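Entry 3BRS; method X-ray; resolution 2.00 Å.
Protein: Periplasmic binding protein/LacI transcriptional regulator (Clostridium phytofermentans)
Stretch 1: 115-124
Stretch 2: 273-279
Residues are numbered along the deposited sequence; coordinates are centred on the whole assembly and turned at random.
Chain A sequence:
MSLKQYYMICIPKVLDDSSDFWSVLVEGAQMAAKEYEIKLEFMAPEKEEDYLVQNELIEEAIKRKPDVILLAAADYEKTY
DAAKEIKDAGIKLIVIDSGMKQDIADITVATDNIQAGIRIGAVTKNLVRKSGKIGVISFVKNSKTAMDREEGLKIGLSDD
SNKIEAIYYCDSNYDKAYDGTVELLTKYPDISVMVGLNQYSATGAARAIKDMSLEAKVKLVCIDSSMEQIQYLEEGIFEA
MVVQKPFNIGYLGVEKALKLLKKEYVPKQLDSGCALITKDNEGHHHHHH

Stretch 1 115-124: QAGIRIGAVT
Stretch 2 (273-279) GCALITK

Residues 115-124 are one stretch of a longer helix, with phi/psi near -60/-40 throughout, and residues 275-278 form an extended strand running almost alongside it, with phi from about -103° to -147° and psi from about 122° to 149°. Their N-to-C directions differ by 22° (signed crossing angle -22°), and the axes approach to 9.5 Å. The register follows one helical face: Ala116 CA lies 7.3 Å from Cys274 CA, Arg119 CA 7.4 Å from Leu276 CA, and Val123 CA 8.8 Å from Thr278 CA. Side chains alternate along this extended segment: Cys274, Leu276 and Thr278 point toward the helix, while Ala275 points away.

No hydrogen bond crosses the interface; it is held by shape. Helical bonds such as Ile120 N to Ala116 O (3.1 Å) and Val123 N to Arg119 O (3.1 Å) satisfy the helix internally, and Thr124 OG1 also donates to Ile120 O (2.9 Å).

The principal bump is Leu276 (chi1 t, chi2 p), which enters a hollow walled by Arg119, Ile120 and Val123, which span about one turn. Leu276 CD2 meets Val123 CG2 at 3.6 Å; Val123 is short and beta-branched, and its t rotamer (chi1 166°) places CG2 against Leu276. Leu276 CD1 lies 4.3 Å from Ile120 CD1: Ile120 CB points sideways, but the longer side chain, with chi1 -109° and chi2 m, brings its tip nearer. Arg119 (chi1 m, chi2 144°, chi3 101°) lays one guanidinium face over Leu276 CB, with Arg119 CZ 3.9 Å from that atom, so a flat, polar group covers aliphatic carbon without bonding to it.

At the N-terminal end, Cys274 (chi1 p) sets SG 4.4 Å from Ala116 CB, a loose apolar contact between a methyl and a sulfur. At the other end, contact thins: Thr278 (chi1 -107°) brings OG1 just 4.5 Å from Val123 CG2.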

ATOM      1  N   GLN A 115       2.068   3.961 -11.598  1.00 27.26           N
ATOM      2  CA  GLN A 115       2.689   3.012 -12.543  1.00 28.30           C
ATOM      3  C   GLN A 115       2.492   1.573 -12.191  1.00 28.72           C
ATOM      4  O   GLN A 115       2.315   0.756 -13.073  1.00 26.20           O
ATOM      5  CB  GLN A 115       4.163   3.311 -12.767  1.00 31.52           C
ATOM      6  CG  GLN A 115       4.432   4.516 -13.714  1.00 53.44           C
ATOM      7  CD  GLN A 115       4.110   4.280 -15.187  1.00 46.46           C
ATOM      8  OE1 GLN A 115       4.186   3.154 -15.715  1.00 52.13           O
ATOM      9  NE2 GLN A 115       3.755   5.375 -15.880  1.00 57.61           N
ATOM     10  N   ALA A 116       2.531   1.213 -10.894  1.00 32.28           N
ATOM     11  CA  ALA A 116       2.069  -0.146 -10.531  1.00 28.27           C
ATOM     12  C   ALA A 116       0.655  -0.555 -11.082  1.00 26.46           C
ATOM     13  O   ALA A 116       0.562  -1.624 -11.690  1.00 24.46           O
ATOM     14  CB  ALA A 116       2.181  -0.391  -9.055  1.00 28.14           C
ATOM     15  N   GLY A 117      -0.420   0.250 -10.873  1.00 21.29           N
ATOM     16  CA  GLY A 117      -1.682  -0.148 -11.376  1.00 22.66           C
ATOM     17  C   GLY A 117      -1.694  -0.118 -12.900  1.00 21.76           C
ATOM     18  O   GLY A 117      -2.378  -0.892 -13.514  1.00 19.10           O
ATOM     19  N   ILE A 118      -1.039   0.879 -13.509  1.00 24.97           N
ATOM     20  CA  ILE A 118      -0.839   0.862 -14.961  1.00 26.49           C
ATOM     21  C   ILE A 118      -0.212  -0.433 -15.461  1.00 30.74           C
ATOM     22  O   ILE A 118      -0.632  -0.941 -16.551  1.00 32.41           O
ATOM     23  CB  ILE A 118       0.080   2.086 -15.458  1.00 24.68           C
ATOM     24  CG1 ILE A 118      -0.603   3.433 -15.165  1.00 25.18           C
ATOM     25  CG2 ILE A 118       0.376   1.969 -16.956  1.00 27.53           C
ATOM     26  CD1 ILE A 118       0.135   4.638 -15.726  1.00 28.31           C
ATOM     27  N   ARG A 119       0.812  -0.985 -14.796  1.00 27.84           N
ATOM     28  CA  ARG A 119       1.423  -2.193 -15.435  1.00 26.89           C
ATOM     29  C   ARG A 119       0.474  -3.371 -15.241  1.00 32.54           C
ATOM     30  O   ARG A 119       0.235  -4.166 -16.144  1.00 37.67           O
ATOM     31  CB  ARG A 119       2.778  -2.571 -14.857  1.00 26.54           C
ATOM     32  CG  ARG A 119       3.904  -1.598 -15.175  1.00 47.76           C
ATOM     33  CD  ARG A 119       4.844  -1.489 -14.013  1.00 27.21           C
ATOM     34  NE  ARG A 119       6.143  -2.213 -14.011  1.00 46.61           N
ATOM     35  CZ  ARG A 119       6.629  -3.071 -14.934  1.00 47.12           C
ATOM     36  NH1 ARG A 119       5.951  -3.398 -16.046  1.00 54.65           N
ATOM     37  NH2 ARG A 119       7.810  -3.663 -14.726  1.00 41.95           N
ATOM     38  N   ILE A 120      -0.159  -3.449 -14.095  1.00 31.81           N
ATOM     39  CA  ILE A 120      -1.158  -4.527 -13.904  1.00 32.57           C
ATOM     40  C   ILE A 120      -2.424  -4.265 -14.840  1.00 34.20           C
ATOM     41  O   ILE A 120      -3.017  -5.236 -15.379  1.00 30.33           O
ATOM     42  CB  ILE A 120      -1.298  -4.778 -12.324  1.00 34.73           C
ATOM     43  CG1 ILE A 120      -0.696  -6.104 -11.821  1.00 41.39           C
ATOM     44  CG2 ILE A 120      -2.496  -4.099 -11.650  1.00 35.06           C
ATOM     45  CD1 ILE A 120      -1.140  -7.369 -12.466  1.00 34.86           C
ATOM     46  N   GLY A 121      -2.783  -2.979 -15.102  1.00 31.70           N
ATOM     47  CA  GLY A 121      -3.858  -2.691 -16.069  1.00 30.99           C
ATOM     48  C   GLY A 121      -3.540  -3.267 -17.425  1.00 29.64           C
ATOM     49  O   GLY A 121      -4.406  -3.819 -18.119  1.00 28.72           O
ATOM     50  N   ALA A 122      -2.279  -3.124 -17.829  1.00 31.60           N
ATOM     51  CA  ALA A 122      -1.861  -3.560 -19.178  1.00 32.76           C
ATOM     52  C   ALA A 122      -1.834  -5.052 -19.279  1.00 34.97           C
ATOM     53  O   ALA A 122      -2.203  -5.594 -20.311  1.00 35.52           O
ATOM     54  CB  ALA A 122      -0.552  -2.953 -19.636  1.00 30.99           C
ATOM     55  N   VAL A 123      -1.425  -5.751 -18.233  1.00 35.52           N
ATOM     56  CA  VAL A 123      -1.555  -7.230 -18.229  1.00 34.54           C
ATOM     57  C   VAL A 123      -3.055  -7.634 -18.405  1.00 34.35           C
ATOM     58  O   VAL A 123      -3.373  -8.515 -19.188  1.00 34.45           O
ATOM     59  CB  VAL A 123      -0.963  -7.825 -16.883  1.00 32.33           C
ATOM     60  CG1 VAL A 123      -1.383  -9.297 -16.690  1.00 29.99           C
ATOM     61  CG2 VAL A 123       0.579  -7.678 -16.831  1.00 24.56           C
ATOM     62  N   THR A 124      -3.945  -6.957 -17.655  1.00 33.54           N
ATOM     63  CA  THR A 124      -5.366  -7.262 -17.615  1.00 32.43           C
ATOM     64  C   THR A 124      -5.999  -6.991 -18.972  1.00 32.30           C
ATOM     65  O   THR A 124      -6.828  -7.780 -19.433  1.00 33.59           O
ATOM     66  CB  THR A 124      -6.132  -6.511 -16.494  1.00 32.51           C
ATOM     67  OG1 THR A 124      -5.495  -6.698 -15.211  1.00 34.40           O
ATOM     68  CG2 THR A 124      -7.522  -7.086 -16.370  1.00 38.37           C
ATOM     69  N   GLY A 273      10.494   1.753  -6.119  1.00 42.43           N
ATOM     70  CA  GLY A 273      10.660   0.729  -7.163  1.00 41.43           C
ATOM     71  C   GLY A 273       9.791  -0.510  -6.925  1.00 40.34           C
ATOM     72  O   GLY A 273       9.494  -0.858  -5.782  1.00 40.87           O
ATOM     73  N   CYS A 274       9.359  -1.159  -8.011  1.00 39.92           N
ATOM     74  CA  CYS A 274       8.513  -2.401  -7.967  1.00 38.36           C
ATOM     75  C   CYS A 274       8.797  -3.232  -9.230  1.00 35.19           C
ATOM     76  O   CYS A 274       9.458  -2.726 -10.112  1.00 36.96           O
ATOM     77  CB  CYS A 274       7.024  -2.035  -7.851  1.00 37.77           C
ATOM     78  SG  CYS A 274       6.510  -1.243  -9.339  1.00 46.64           S
ATOM     79  N   ALA A 275       8.409  -4.509  -9.277  1.00 31.39           N
ATOM     80  CA  ALA A 275       8.582  -5.345 -10.470  1.00 30.22           C
ATOM     81  C   ALA A 275       7.314  -6.124 -10.824  1.00 29.77           C
ATOM     82  O   ALA A 275       6.557  -6.494  -9.959  1.00 33.54           O
ATOM     83  CB  ALA A 275       9.771  -6.311 -10.321  1.00 27.35           C
ATOM     84  N   LEU A 276       7.114  -6.370 -12.104  1.00 26.79           N
ATOM     85  CA  LEU A 276       6.013  -7.196 -12.589  1.00 25.68           C
ATOM     86  C   LEU A 276       6.560  -8.595 -12.978  1.00 25.04           C
ATOM     87  O   LEU A 276       7.409  -8.694 -13.881  1.00 20.73           O
ATOM     88  CB  LEU A 276       5.382  -6.584 -13.834  1.00 24.20           C
ATOM     89  CG  LEU A 276       4.271  -7.371 -14.557  1.00 34.16           C
ATOM     90  CD1 LEU A 276       2.990  -7.365 -13.759  1.00 20.73           C
ATOM     91  CD2 LEU A 276       3.940  -6.770 -15.887  1.00 26.83           C
ATOM     92  N   ILE A 277       5.991  -9.634 -12.333  1.00 25.66           N
ATOM     93  CA  ILE A 277       6.249 -11.002 -12.620  1.00 26.42           C
ATOM     94  C   ILE A 277       4.993 -11.686 -13.139  1.00 24.61           C
ATOM     95  O   ILE A 277       3.911 -11.443 -12.683  1.00 23.19           O
ATOM     96  CB  ILE A 277       6.697 -11.773 -11.363  1.00 32.59           C
ATOM     97  CG1 ILE A 277       7.166 -10.841 -10.264  1.00 56.19           C
ATOM     98  CG2 ILE A 277       7.873 -12.703 -11.755  1.00 57.11           C
ATOM     99  CD1 ILE A 277       7.925 -11.571  -9.184  1.00 41.49           C
ATOM    100  N   THR A 278       5.158 -12.665 -14.003  1.00 23.30           N
ATOM    101  CA  THR A 278       4.080 -13.056 -14.867  1.00 27.09           C
ATOM    102  C   THR A 278       4.263 -14.554 -15.048  1.00 30.10           C
ATOM    103  O   THR A 278       5.408 -15.016 -15.140  1.00 26.74           O
ATOM    104  CB  THR A 278       4.307 -12.246 -16.233  1.00 28.62           C
ATOM    105  OG1 THR A 278       3.325 -11.196 -16.339  1.00 40.50           O
ATOM    106  CG2 THR A 278       4.293 -13.083 -17.403  1.00 27.10           C
ATOM    107  N   LYS A 279       3.148 -15.287 -15.028  1.00 33.90           N
ATOM    108  CA  LYS A 279       3.144 -16.705 -15.191  1.00 37.12           C
ATOM    109  C   LYS A 279       2.792 -17.003 -16.632  1.00 43.77           C
ATOM    110  O   LYS A 279       1.760 -16.559 -17.130  1.00 44.65           O
ATOM    111  CB  LYS A 279       2.134 -17.331 -14.263  1.00 35.69           C
ATOM    112  CG  LYS A 279       1.799 -18.746 -14.575  1.00 62.37           C
ATOM    113  CD  LYS A 279       1.585 -19.539 -13.310  1.00 47.05           C
ATOM    114  CE  LYS A 279       1.355 -20.999 -13.664  1.00 63.13           C
ATOM    115  NZ  LYS A 279       1.836 -21.884 -12.575  1.00 42.58           N
TER